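Lic11098 (PDB 4U08) is of unknown function but belongs to the leucine-rich repeat proteins of the pathogen Leptospira interrogans, binds calcium and zinc in the crystal, and is a candidate virulence factor. Local coordinates at residues N159-G164 and N182-G187; R10-A15 and R23-S28; L357-K362 and I382-K387; N76-L81 and L94-N99. One frame throughout, in Å; residues are numbered along the deposited sequence.

Contact 1 of 4, residues N159-G164 and N182-G187. With CA (calcium ion), chain H.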
loop_
_atom_site.group_PDB
_atom_site.type_symbol
_atom_site.label_atom_id
_atom_site.label_comp_id
_atom_site.label_asym_id
_atom_site.label_seq_id
_atom_site.Cartn_x
_atom_site.Cartn_y
_atom_site.Cartn_z
ATOM N N ASN A 159 -1.472 -16.279 12.423
ATOM C CA ASN A 159 -1.609 -16.607 11.006
ATOM C C ASN A 159 -1.902 -15.410 10.093
ATOM O O ASN A 159 -2.023 -15.603 8.891
ATOM C CB ASN A 159 -2.708 -17.674 10.823
ATOM C CG ASN A 159 -2.206 -19.085 10.789
ATOM O OD1 ASN A 159 -1.096 -19.402 11.241
ATOM N ND2 ASN A 159 -3.031 -19.964 10.251
ATOM N N LEU A 160 -2.060 -14.194 10.654
ATOM C CA LEU A 160 -2.409 -13.011 9.873
ATOM C C LEU A 160 -1.342 -12.648 8.856
ATOM O O LEU A 160 -0.157 -12.565 9.182
ATOM C CB LEU A 160 -2.755 -11.813 10.779
ATOM C CG LEU A 160 -3.627 -10.724 10.173
ATOM C CD1 LEU A 160 -5.068 -11.229 9.922
ATOM C CD2 LEU A 160 -3.640 -9.481 11.069
ATOM N N GLU A 161 -1.782 -12.468 7.623
ATOM C CA GLU A 161 -0.930 -12.132 6.477
ATOM C C GLU A 161 -1.184 -10.728 5.965
ATOM O O GLU A 161 -0.247 -10.109 5.481
ATOM C CB GLU A 161 -1.143 -13.144 5.347
ATOM C CG GLU A 161 -0.429 -14.456 5.612
ATOM C CD GLU A 161 -0.767 -15.591 4.667
ATOM O OE1 GLU A 161 -0.522 -16.757 5.051
ATOM O OE2 GLU A 161 -1.299 -15.326 3.564
ATOM N N SER A 162 -2.433 -10.234 6.023
ATOM C CA SER A 162 -2.759 -8.882 5.579
ATOM C C SER A 162 -3.609 -8.206 6.633
ATOM O O SER A 162 -4.635 -8.759 7.053
ATOM C CB SER A 162 -3.509 -8.866 4.250
ATOM O OG SER A 162 -2.867 -9.619 3.238
ATOM N N LEU A 163 -3.199 -6.995 7.016
ATOM C CA LEU A 163 -3.893 -6.174 8.006
ATOM C C LEU A 163 -4.093 -4.781 7.422
ATOM O O LEU A 163 -3.113 -4.101 7.097
ATOM C CB LEU A 163 -3.063 -6.114 9.307
ATOM C CG LEU A 163 -3.614 -5.228 10.433
ATOM C CD1 LEU A 163 -5.052 -5.671 10.856
ATOM C CD2 LEU A 163 -2.677 -5.240 11.615
ATOM N N GLY A 164 -5.348 -4.398 7.250
ATOM C CA GLY A 164 -5.712 -3.090 6.726
ATOM C C GLY A 164 -6.229 -2.198 7.837
ATOM O O GLY A 164 -7.253 -2.503 8.443
ATOM N N ASN A 182 3.849 -13.708 10.631
ATOM C CA ASN A 182 3.445 -14.095 9.298
ATOM C C ASN A 182 2.925 -12.931 8.466
ATOM O O ASN A 182 2.523 -13.143 7.331
ATOM C CB ASN A 182 2.429 -15.234 9.347
ATOM C CG ASN A 182 3.066 -16.570 9.657
ATOM O OD1 ASN A 182 4.010 -17.012 8.991
ATOM N ND2 ASN A 182 2.604 -17.222 10.710
ATOM N N LEU A 183 2.896 -11.698 9.027
ATOM C CA LEU A 183 2.346 -10.550 8.297
ATOM C C LEU A 183 3.153 -10.230 7.043
ATOM O O LEU A 183 4.375 -10.141 7.107
ATOM C CB LEU A 183 2.208 -9.303 9.214
ATOM C CG LEU A 183 1.212 -8.215 8.757
ATOM C CD1 LEU A 183 -0.247 -8.685 8.838
ATOM C CD2 LEU A 183 1.388 -6.940 9.566
ATOM N N GLU A 184 2.472 -10.110 5.916
ATOM C CA GLU A 184 3.107 -9.801 4.631
ATOM C C GLU A 184 2.737 -8.410 4.147
ATOM O O GLU A 184 3.532 -7.770 3.449
ATOM C CB GLU A 184 2.724 -10.831 3.568
ATOM C CG GLU A 184 3.257 -12.220 3.888
ATOM C CD GLU A 184 2.745 -13.340 3.007
ATOM O OE1 GLU A 184 1.833 -13.090 2.189
ATOM O OE2 GLU A 184 3.250 -14.477 3.145
ATOM N N SER A 185 1.522 -7.948 4.489
ATOM C CA SER A 185 1.048 -6.634 4.067
ATOM C C SER A 185 0.454 -5.862 5.244
ATOM O O SER A 185 -0.426 -6.365 5.944
ATOM C CB SER A 185 0.037 -6.779 2.936
ATOM O OG SER A 185 -0.421 -5.515 2.503
ATOM N N LEU A 186 0.923 -4.645 5.448
ATOM C CA LEU A 186 0.427 -3.779 6.530
ATOM C C LEU A 186 -0.015 -2.438 5.939
ATOM O O LEU A 186 0.813 -1.688 5.453
ATOM C CB LEU A 186 1.505 -3.609 7.634
ATOM C CG LEU A 186 1.168 -2.675 8.827
ATOM C CD1 LEU A 186 -0.190 -3.043 9.491
ATOM C CD2 LEU A 186 2.290 -2.673 9.834
ATOM N N GLY A 187 -1.316 -2.172 5.963
ATOM C CA GLY A 187 -1.882 -0.941 5.411
ATOM C C GLY A 187 -2.198 0.079 6.489
ATOM O O GLY A 187 -3.153 -0.100 7.244
HETATM CA CA CA H . -0.061 -15.026 1.302
HETATM O O HOH W 1 1.051 -12.864 11.537
HETATM O O HOH W 2 1.456 -14.052 -0.613
#
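The carboxylate of E161 overlaps that of E184. The two side chains run alongside in the same direction, each extended beyond CG, with their flat ends stacked and 23° apart. Each CG is anti to its own carbonyl carbon. E161 OE2 and E184 OE1 are like-charged and stay 4.1 Å apart. A calcium ion bridges them: E161 OE2 binds it at 2.6 Å, and E184 OE1 binds it more loosely. Water 2 is a further ligand. The cation probably offsets the repulsion between the two acids and keeps both largely ionised.

Behind the acids the backbones are joined. E161 O accepts two bonds, one from E184 N at 2.8 Å in the carbonyl plane, on a lone pair, and one from S185 N nearly along the C=O axis. From there strands 162-164 and 185-187 run parallel, their axes 2° apart. This is the stacking of successive turns in a leucine-rich repeat solenoid, where equivalent residues recur on neighbouring turns. L163 N donates to S185 O, and L163 O receives G187 N in a nearly straight bond of 2.9 Å. The side chains of S162 and S185 are on one face.

L163 and L186 point to the other face. Both hold CG anti to the backbone N, so they lie alongside each other, with L163 CD2 3.9 Å from L186 CD1. L183 CD1 fits against L163 CB at 3.8 Å and also meets L160 CD2. Upstream, water 1 accepts from N182 N and lies 2.7 Å from L160 O, to which it can donate, while N182 ND2 bonds Q158 O.

Contact 2 of 4, residues R10-A15 and R23-S28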
loop_
_atom_site.group_PDB
_atom_site.type_symbol
_atom_site.label_atom_id
_atom_site.label_comp_id
_atom_site.label_asym_id
_atom_site.label_seq_id
_atom_site.Cartn_x
_atom_site.Cartn_y
_atom_site.Cartn_z
ATOM N N ARG A 10 -31.560 -17.185 -7.171
ATOM C CA ARG A 10 -31.522 -15.722 -7.153
ATOM C C ARG A 10 -32.797 -15.188 -6.461
ATOM O O ARG A 10 -32.951 -13.976 -6.273
ATOM C CB ARG A 10 -31.390 -15.192 -8.602
ATOM C CG ARG A 10 -31.029 -13.713 -8.737
ATOM C CD ARG A 10 -29.534 -13.459 -8.827
ATOM N NE ARG A 10 -29.182 -12.141 -8.293
ATOM C CZ ARG A 10 -29.140 -11.023 -9.011
ATOM N NH1 ARG A 10 -29.418 -11.047 -10.310
ATOM N NH2 ARG A 10 -28.823 -9.872 -8.437
ATOM N N ASN A 11 -33.684 -16.118 -6.049
ATOM C CA ASN A 11 -34.975 -15.821 -5.433
ATOM C C ASN A 11 -35.202 -16.715 -4.212
ATOM O O ASN A 11 -35.207 -17.941 -4.346
ATOM C CB ASN A 11 -36.081 -16.020 -6.479
ATOM C CG ASN A 11 -37.411 -15.426 -6.103
ATOM O OD1 ASN A 11 -38.169 -15.994 -5.313
ATOM N ND2 ASN A 11 -37.733 -14.277 -6.683
ATOM N N ILE A 12 -35.384 -16.095 -3.027
ATOM C CA ILE A 12 -35.585 -16.790 -1.748
ATOM C C ILE A 12 -36.889 -17.631 -1.743
ATOM O O ILE A 12 -36.874 -18.737 -1.195
ATOM C CB ILE A 12 -35.453 -15.831 -0.524
ATOM C CG1 ILE A 12 -35.375 -16.619 0.811
ATOM C CG2 ILE A 12 -36.526 -14.730 -0.499
ATOM C CD1 ILE A 12 -34.574 -15.949 1.934
ATOM N N THR A 13 -37.975 -17.151 -2.399
ATOM C CA THR A 13 -39.245 -17.890 -2.488
ATOM C C THR A 13 -39.035 -19.210 -3.237
ATOM O O THR A 13 -39.486 -20.257 -2.764
ATOM C CB THR A 13 -40.366 -17.001 -3.065
ATOM O OG1 THR A 13 -40.505 -15.833 -2.251
ATOM C CG2 THR A 13 -41.711 -17.723 -3.152
ATOM N N GLU A 14 -38.307 -19.157 -4.374
ATOM C CA GLU A 14 -37.966 -20.320 -5.194
ATOM C C GLU A 14 -37.036 -21.255 -4.428
ATOM O O GLU A 14 -37.219 -22.473 -4.476
ATOM C CB GLU A 14 -37.308 -19.879 -6.515
ATOM C CG GLU A 14 -38.248 -19.178 -7.484
ATOM C CD GLU A 14 -39.397 -20.026 -7.996
ATOM O OE1 GLU A 14 -39.141 -20.950 -8.802
ATOM O OE2 GLU A 14 -40.550 -19.772 -7.583
ATOM N N ALA A 15 -36.053 -20.677 -3.700
ATOM C CA ALA A 15 -35.083 -21.413 -2.886
ATOM C C ALA A 15 -35.783 -22.184 -1.773
ATOM O O ALA A 15 -35.401 -23.316 -1.481
ATOM C CB ALA A 15 -34.053 -20.458 -2.296
ATOM N N ARG A 23 -27.342 -24.264 -2.792
ATOM C CA ARG A 23 -25.912 -24.211 -2.457
ATOM C C ARG A 23 -25.421 -22.768 -2.504
ATOM O O ARG A 23 -24.574 -22.372 -1.701
ATOM C CB ARG A 23 -25.083 -25.104 -3.382
ATOM C CG ARG A 23 -25.456 -26.579 -3.293
ATOM C CD ARG A 23 -24.252 -27.477 -3.119
ATOM N NE ARG A 23 -23.857 -27.584 -1.716
ATOM C CZ ARG A 23 -24.308 -28.506 -0.871
ATOM N NH1 ARG A 23 -25.191 -29.412 -1.275
ATOM N NH2 ARG A 23 -23.884 -28.526 0.386
ATOM N N ILE A 24 -25.966 -21.984 -3.442
ATOM C CA ILE A 24 -25.644 -20.573 -3.612
ATOM C C ILE A 24 -26.942 -19.790 -3.715
ATOM O O ILE A 24 -27.779 -20.095 -4.574
ATOM C CB ILE A 24 -24.721 -20.295 -4.850
ATOM C CG1 ILE A 24 -23.374 -21.055 -4.765
ATOM C CG2 ILE A 24 -24.513 -18.785 -5.056
ATOM C CD1 ILE A 24 -22.641 -21.215 -6.127
ATOM N N LEU A 25 -27.096 -18.771 -2.862
ATOM C CA LEU A 25 -28.241 -17.870 -2.906
ATOM C C LEU A 25 -27.723 -16.458 -3.126
ATOM O O LEU A 25 -27.044 -15.892 -2.259
ATOM C CB LEU A 25 -29.136 -17.973 -1.650
ATOM C CG LEU A 25 -30.400 -17.094 -1.642
ATOM C CD1 LEU A 25 -31.415 -17.556 -2.694
ATOM C CD2 LEU A 25 -31.037 -17.075 -0.275
ATOM N N ASN A 26 -28.014 -15.916 -4.307
ATOM C CA ASN A 26 -27.583 -14.589 -4.712
ATOM C C ASN A 26 -28.748 -13.612 -4.684
ATOM O O ASN A 26 -29.560 -13.596 -5.606
ATOM C CB ASN A 26 -26.907 -14.629 -6.107
ATOM C CG ASN A 26 -26.194 -13.351 -6.522
ATOM O OD1 ASN A 26 -25.511 -13.306 -7.546
ATOM N ND2 ASN A 26 -26.338 -12.277 -5.768
ATOM N N LEU A 27 -28.796 -12.764 -3.650
ATOM C CA LEU A 27 -29.852 -11.762 -3.515
ATOM C C LEU A 27 -29.315 -10.338 -3.628
ATOM O O LEU A 27 -30.017 -9.400 -3.235
ATOM C CB LEU A 27 -30.635 -11.945 -2.190
ATOM C CG LEU A 27 -31.279 -13.311 -1.906
ATOM C CD1 LEU A 27 -31.902 -13.335 -0.521
ATOM C CD2 LEU A 27 -32.329 -13.675 -2.946
ATOM N N SER A 28 -28.082 -10.162 -4.174
ATOM C CA SER A 28 -27.471 -8.834 -4.308
ATOM C C SER A 28 -28.305 -7.890 -5.167
ATOM O O SER A 28 -28.959 -8.343 -6.109
ATOM C CB SER A 28 -26.056 -8.892 -4.891
ATOM O OG SER A 28 -25.289 -10.060 -4.684
#
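R10 makes the polar part of this contact with its side-chain nitrogens. NE donates to N26 O at 3.1 Å, and NH2 donates to S28 O at 2.8 Å. Both bonds are weak, because the N-H groups point well off the line to the oxygens. The two carbonyl oxygens lie at the edge of the guanidinium, near its plane. CG of R10 is anti to the backbone N, and the chain bends at chi2 (92°). This bend lays CD and NE along N26, with R10 CD 3.2 Å from N26 O. R10 CA also makes a CH···O contact to N26 O.

The apolar part lies on another side of the strand. A15 points its methyl at the strand, where A15 CB meets L25 CD1 at 3.9 Å. I12 CD1 approaches L25 CD2 more loosely, and L27 CD1 faces I12 CB. L27 CD2 also rests against the carbonyl R10 O at 3.4 Å.

One layer further out, N11 caps the helix that carries I12 and A15. It sits at the N-cap, and its OD1 accepts weakly from T13 N and E14 N. A15 N bonds N11 O at 2.9 Å. Beyond the strand, L27 O accepts from S30 OG and N53 ND2, and L25 packs on L48. Strand 8-9, helix 12-17 and strand 24-26 form a strand-helix-strand turn at the N-terminal end of the leucine-rich repeat solenoid.

Contact 3 of 4, residues L357-K362 and I382-K387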
loop_
_atom_site.group_PDB
_atom_site.type_symbol
_atom_site.label_atom_id
_atom_site.label_comp_id
_atom_site.label_asym_id
_atom_site.label_seq_id
_atom_site.Cartn_x
_atom_site.Cartn_y
_atom_site.Cartn_z
ATOM N N LEU A 357 25.086 21.518 -22.247
ATOM C CA LEU A 357 24.913 20.070 -22.079
ATOM C C LEU A 357 26.212 19.382 -22.469
ATOM O O LEU A 357 26.845 19.815 -23.435
ATOM C CB LEU A 357 23.759 19.509 -22.935
ATOM C CG LEU A 357 22.344 19.972 -22.548
ATOM C CD1 LEU A 357 21.327 19.438 -23.520
ATOM C CD2 LEU A 357 21.982 19.551 -21.130
ATOM N N PRO A 358 26.651 18.321 -21.760
ATOM C CA PRO A 358 27.900 17.670 -22.167
ATOM C C PRO A 358 27.742 17.047 -23.549
ATOM O O PRO A 358 26.642 16.613 -23.912
ATOM C CB PRO A 358 28.122 16.625 -21.080
ATOM C CG PRO A 358 26.765 16.378 -20.490
ATOM C CD PRO A 358 26.066 17.681 -20.556
ATOM N N GLU A 359 28.817 17.057 -24.336
ATOM C CA GLU A 359 28.809 16.459 -25.682
ATOM C C GLU A 359 28.423 14.966 -25.615
ATOM O O GLU A 359 27.738 14.475 -26.517
ATOM C CB GLU A 359 30.190 16.625 -26.350
ATOM C CG GLU A 359 30.255 16.102 -27.786
ATOM C CD GLU A 359 29.317 16.706 -28.823
ATOM O OE1 GLU A 359 29.122 16.057 -29.875
ATOM O OE2 GLU A 359 28.845 17.850 -28.626
ATOM N N GLU A 360 28.810 14.287 -24.507
ATOM C CA GLU A 360 28.528 12.880 -24.202
ATOM C C GLU A 360 27.035 12.508 -24.227
ATOM O O GLU A 360 26.731 11.318 -24.205
ATOM C CB GLU A 360 29.169 12.470 -22.868
ATOM C CG GLU A 360 30.690 12.409 -22.889
ATOM C CD GLU A 360 31.438 13.712 -22.652
ATOM O OE1 GLU A 360 30.788 14.779 -22.552
ATOM O OE2 GLU A 360 32.684 13.660 -22.538
ATOM N N ILE A 361 26.111 13.501 -24.282
ATOM C CA ILE A 361 24.664 13.290 -24.403
ATOM C C ILE A 361 24.321 12.568 -25.723
ATOM O O ILE A 361 23.333 11.830 -25.785
ATOM C CB ILE A 361 23.834 14.596 -24.181
ATOM C CG1 ILE A 361 22.394 14.279 -23.751
ATOM C CG2 ILE A 361 23.874 15.553 -25.403
ATOM C CD1 ILE A 361 21.734 15.335 -22.886
ATOM N N LYS A 362 25.162 12.767 -26.764
ATOM C CA LYS A 362 25.015 12.116 -28.069
ATOM C C LYS A 362 25.127 10.590 -27.967
ATOM O O LYS A 362 24.663 9.894 -28.853
ATOM C CB LYS A 362 26.017 12.683 -29.089
ATOM C CG LYS A 362 27.459 12.205 -28.934
ATOM C CD LYS A 362 28.320 12.816 -30.042
ATOM C CE LYS A 362 29.802 12.635 -29.821
ATOM N NZ LYS A 362 30.583 13.737 -30.454
ATOM N N ILE A 382 20.928 23.362 -29.132
ATOM C CA ILE A 382 19.801 22.432 -29.167
ATOM C C ILE A 382 19.553 21.929 -30.601
ATOM O O ILE A 382 19.376 20.720 -30.802
ATOM C CB ILE A 382 18.559 23.078 -28.495
ATOM C CG1 ILE A 382 18.821 23.447 -26.993
ATOM C CG2 ILE A 382 17.286 22.221 -28.664
ATOM C CD1 ILE A 382 19.895 22.473 -26.121
ATOM N N ALA A 383 19.607 22.835 -31.609
ATOM C CA ALA A 383 19.446 22.418 -33.015
ATOM C C ALA A 383 20.463 21.318 -33.375
ATOM O O ALA A 383 20.107 20.329 -34.004
ATOM C CB ALA A 383 19.601 23.622 -33.951
ATOM N N ARG A 384 21.721 21.482 -32.941
ATOM C CA ARG A 384 22.802 20.538 -33.149
ATOM C C ARG A 384 22.505 19.229 -32.379
ATOM O O ARG A 384 22.706 18.141 -32.933
ATOM C CB ARG A 384 24.159 21.154 -32.728
ATOM C CG ARG A 384 25.321 20.402 -33.299
ATOM C CD ARG A 384 26.677 20.965 -32.902
ATOM N NE ARG A 384 27.643 19.873 -32.972
ATOM C CZ ARG A 384 27.958 19.094 -31.947
ATOM N NH1 ARG A 384 27.491 19.362 -30.734
ATOM N NH2 ARG A 384 28.756 18.052 -32.122
ATOM N N ILE A 385 22.023 19.315 -31.129
ATOM C CA ILE A 385 21.685 18.095 -30.379
ATOM C C ILE A 385 20.545 17.318 -31.078
ATOM O O ILE A 385 20.595 16.084 -31.143
ATOM C CB ILE A 385 21.430 18.370 -28.870
ATOM C CG1 ILE A 385 22.750 18.786 -28.207
ATOM C CG2 ILE A 385 20.860 17.146 -28.154
ATOM C CD1 ILE A 385 22.598 19.744 -27.039
ATOM N N ARG A 386 19.573 18.014 -31.645
ATOM C CA ARG A 386 18.494 17.342 -32.385
ATOM C C ARG A 386 19.045 16.413 -33.499
ATOM O O ARG A 386 18.544 15.303 -33.660
ATOM C CB ARG A 386 17.536 18.350 -32.997
ATOM C CG ARG A 386 16.571 18.950 -32.026
ATOM C CD ARG A 386 15.708 19.984 -32.746
ATOM N NE ARG A 386 15.124 20.989 -31.850
ATOM C CZ ARG A 386 14.123 20.747 -31.011
ATOM N NH1 ARG A 386 13.613 19.529 -30.912
ATOM N NH2 ARG A 386 13.646 21.714 -30.240
ATOM N N LYS A 387 20.086 16.860 -34.236
ATOM C CA LYS A 387 20.738 16.077 -35.296
ATOM C C LYS A 387 21.629 14.943 -34.711
ATOM O O LYS A 387 21.813 13.910 -35.356
ATOM C CB LYS A 387 21.532 17.000 -36.241
ATOM C CG LYS A 387 20.651 17.991 -37.001
ATOM C CD LYS A 387 21.461 18.909 -37.907
ATOM C CE LYS A 387 20.611 19.982 -38.549
ATOM N NZ LYS A 387 21.374 20.785 -39.546
#
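From CB, E359 leaves the backbone with CG anti to N (chi1 -177°). The chain then bends at chi2 (59°), so the E359 side chain crosses that of R384 at about a right angle. CD lies at the edge of the R384 guanidinium, in its plane, 3.6 Å from R384 NH2. At the tip, OE2 takes R384 NH1 at 2.9 Å on its syn lone pair. OE1 takes R384 NH2 at 3.0 Å from above the carboxylate plane. The grip is end-on, one nitrogen to each oxygen, although the two planes are turned 37° apart. OE1 has a second donor: K362 NZ comes to its anti lone pair at 2.8 Å. Two cations thus share one acid, which would favour its ionised form.

R384 reaches out with an extended chain from CG to NE. Beside this network, L357 and I385 cross at about a right angle, L357 CD1 meeting I385 CD1 at 3.8 Å. L357 CD1 also touches I382 CD1, and I361 CG2 loosely approaches I385 CG2.

The 3-10 segment 359-362 lies on the convex side of the leucine-rich repeat solenoid, and helix 379-388 packs against it near the C-terminal end, consistent with a cap on the last turn.

Contact 4 of 4, residues N76-L81 and L94-N99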
loop_
_atom_site.group_PDB
_atom_site.type_symbol
_atom_site.label_atom_id
_atom_site.label_comp_id
_atom_site.label_asym_id
_atom_site.label_seq_id
_atom_site.Cartn_x
_atom_site.Cartn_y
_atom_site.Cartn_z
ATOM N N ASN A 76 -24.755 -2.415 2.814
ATOM C CA ASN A 76 -26.087 -2.440 3.402
ATOM C C ASN A 76 -26.073 -1.312 4.425
ATOM O O ASN A 76 -25.222 -0.420 4.331
ATOM C CB ASN A 76 -26.392 -3.792 4.048
ATOM C CG ASN A 76 -26.867 -4.800 3.068
ATOM O OD1 ASN A 76 -28.035 -4.831 2.718
ATOM N ND2 ASN A 76 -25.962 -5.617 2.576
ATOM N N GLN A 77 -26.996 -1.345 5.402
ATOM C CA GLN A 77 -27.073 -0.330 6.450
ATOM C C GLN A 77 -27.080 -1.036 7.820
ATOM O O GLN A 77 -27.732 -0.551 8.754
ATOM C CB GLN A 77 -28.340 0.531 6.254
ATOM C CG GLN A 77 -28.362 1.383 4.981
ATOM C CD GLN A 77 -29.747 1.870 4.605
ATOM O OE1 GLN A 77 -30.779 1.294 4.982
ATOM N NE2 GLN A 77 -29.804 2.927 3.808
ATOM N N LEU A 78 -26.343 -2.184 7.936
ATOM C CA LEU A 78 -26.319 -3.008 9.153
ATOM C C LEU A 78 -25.863 -2.227 10.363
ATOM O O LEU A 78 -24.787 -1.633 10.339
ATOM C CB LEU A 78 -25.493 -4.289 8.997
ATOM C CG LEU A 78 -25.972 -5.319 7.985
ATOM C CD1 LEU A 78 -24.977 -6.446 7.884
ATOM C CD2 LEU A 78 -27.334 -5.886 8.357
HETATM N N MSE A 79 -26.720 -2.181 11.395
HETATM C CA MSE A 79 -26.471 -1.442 12.629
HETATM C C MSE A 79 -25.842 -2.328 13.697
HETATM O O MSE A 79 -25.167 -1.816 14.586
HETATM C CB MSE A 79 -27.771 -0.805 13.147
HETATM C CG MSE A 79 -28.487 0.041 12.110
HETATM SE SE MSE A 79 -29.202 1.546 12.807
HETATM C CE MSE A 79 -27.739 2.371 13.381
ATOM N N ALA A 80 -26.054 -3.653 13.606
ATOM C CA ALA A 80 -25.547 -4.642 14.561
ATOM C C ALA A 80 -25.561 -6.033 13.963
ATOM O O ALA A 80 -26.289 -6.273 13.005
ATOM C CB ALA A 80 -26.392 -4.624 15.835
ATOM N N LEU A 81 -24.735 -6.937 14.507
ATOM C CA LEU A 81 -24.667 -8.341 14.114
ATOM C C LEU A 81 -25.292 -9.145 15.265
ATOM O O LEU A 81 -24.972 -8.861 16.420
ATOM C CB LEU A 81 -23.208 -8.817 13.940
ATOM C CG LEU A 81 -22.366 -8.269 12.785
ATOM C CD1 LEU A 81 -20.933 -8.778 12.896
ATOM C CD2 LEU A 81 -22.949 -8.656 11.430
ATOM N N LEU A 94 -16.124 -13.487 5.821
ATOM C CA LEU A 94 -17.200 -12.627 6.291
ATOM C C LEU A 94 -16.943 -11.233 5.768
ATOM O O LEU A 94 -15.974 -10.590 6.180
ATOM C CB LEU A 94 -17.344 -12.698 7.838
ATOM C CG LEU A 94 -18.374 -11.773 8.505
ATOM C CD1 LEU A 94 -19.783 -11.989 7.964
ATOM C CD2 LEU A 94 -18.335 -11.919 10.044
ATOM N N LYS A 95 -17.787 -10.778 4.829
ATOM C CA LYS A 95 -17.638 -9.470 4.186
ATOM C C LYS A 95 -18.713 -8.484 4.629
ATOM O O LYS A 95 -19.885 -8.641 4.296
ATOM C CB LYS A 95 -17.551 -9.599 2.646
ATOM C CG LYS A 95 -16.321 -10.395 2.204
ATOM C CD LYS A 95 -16.183 -10.504 0.693
ATOM C CE LYS A 95 -15.111 -9.591 0.147
ATOM N NZ LYS A 95 -14.792 -9.894 -1.275
ATOM N N LEU A 96 -18.306 -7.468 5.395
ATOM C CA LEU A 96 -19.218 -6.481 5.963
ATOM C C LEU A 96 -18.826 -5.066 5.637
ATOM O O LEU A 96 -19.249 -4.143 6.341
ATOM C CB LEU A 96 -19.269 -6.666 7.492
ATOM C CG LEU A 96 -19.964 -7.937 7.984
ATOM C CD1 LEU A 96 -19.464 -8.332 9.336
ATOM C CD2 LEU A 96 -21.456 -7.758 8.014
ATOM N N TYR A 97 -18.023 -4.871 4.565
ATOM C CA TYR A 97 -17.621 -3.519 4.217
ATOM C C TYR A 97 -18.818 -2.657 3.815
ATOM O O TYR A 97 -19.779 -3.157 3.246
ATOM C CB TYR A 97 -16.458 -3.460 3.195
ATOM C CG TYR A 97 -16.738 -3.985 1.808
ATOM C CD1 TYR A 97 -17.253 -3.151 0.817
ATOM C CD2 TYR A 97 -16.339 -5.266 1.434
ATOM C CE1 TYR A 97 -17.459 -3.613 -0.485
ATOM C CE2 TYR A 97 -16.524 -5.734 0.129
ATOM C CZ TYR A 97 -17.096 -4.907 -0.824
ATOM O OH TYR A 97 -17.295 -5.369 -2.106
ATOM N N GLU A 98 -18.765 -1.376 4.175
ATOM C CA GLU A 98 -19.800 -0.368 3.938
ATOM C C GLU A 98 -21.128 -0.738 4.625
ATOM O O GLU A 98 -22.083 -1.198 3.993
ATOM C CB GLU A 98 -19.968 -0.007 2.443
ATOM C CG GLU A 98 -20.426 1.425 2.231
ATOM C CD GLU A 98 -19.408 2.496 2.577
ATOM O OE1 GLU A 98 -18.451 2.682 1.790
ATOM O OE2 GLU A 98 -19.568 3.155 3.629
ATOM N N ASN A 99 -21.128 -0.597 5.952
ATOM C CA ASN A 99 -22.279 -0.775 6.825
ATOM C C ASN A 99 -22.159 0.264 7.932
ATOM O O ASN A 99 -21.281 1.134 7.863
ATOM C CB ASN A 99 -22.355 -2.207 7.357
ATOM C CG ASN A 99 -22.959 -3.152 6.370
ATOM O OD1 ASN A 99 -24.151 -3.090 6.092
ATOM N ND2 ASN A 99 -22.157 -4.023 5.796
#
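N99 fills the tight part of this contact with its side-chain amide. Its OD1 accepts from L78 N at 3.0 Å, in the carbonyl plane on a lone pair. The same oxygen packs 3.1 Å from N76 CB, and the side chains of N99 and L78 lie alongside each other. ND2 turns back and donates to L96 O at 3.0 Å; the bond is straight at hydrogen (174°), but the donor lies above the carbonyl plane. ND2 also bonds L73 O. One buried amide ties its own turn to the preceding one, as in the asparagine rows of leucine-rich repeats.

The leucines beside it are buried too. L96 CD2 meets L78 CD1 across a right angle and L81 CD2 tip to tip, both at 3.8 Å.

The solvent side is looser. E98 and Q77 are exposed, and the E98 carboxylate leads away from 76-81. At its border buried N76 makes the link, N76 N donating to E98 O at 3.2 Å.

Both segments also bond or pack onto neighbouring turns: N76 ND2 bonds L50 O, N76 OD1 accepts from L55 N, and L94 packs between L71 of strand 70-72 and L117 of strand 116-118.

Along the chain the order is contact 2, contact 4, contact 1, contact 3. They follow the arc of one leucine-rich repeat solenoid. Contacts 2 and 4 are neighbours near the N-terminal end, their centres about 19 Å apart. Contact 1 lies nearest the middle, about 22 Å from contact 4 between centres. Contact 3 is at the C-terminal end, about 70 Å from contact 2 between centres. No two of them touch. Contacts 1, 2 and 4 share the run of parallel strands, whereas contact 3 joins a loop to helix 379-388. The two regular helices, 12-17 and 379-388, lie near the ends, beside the outermost strands 8-9 and 393-395, and repeated turns build the length between.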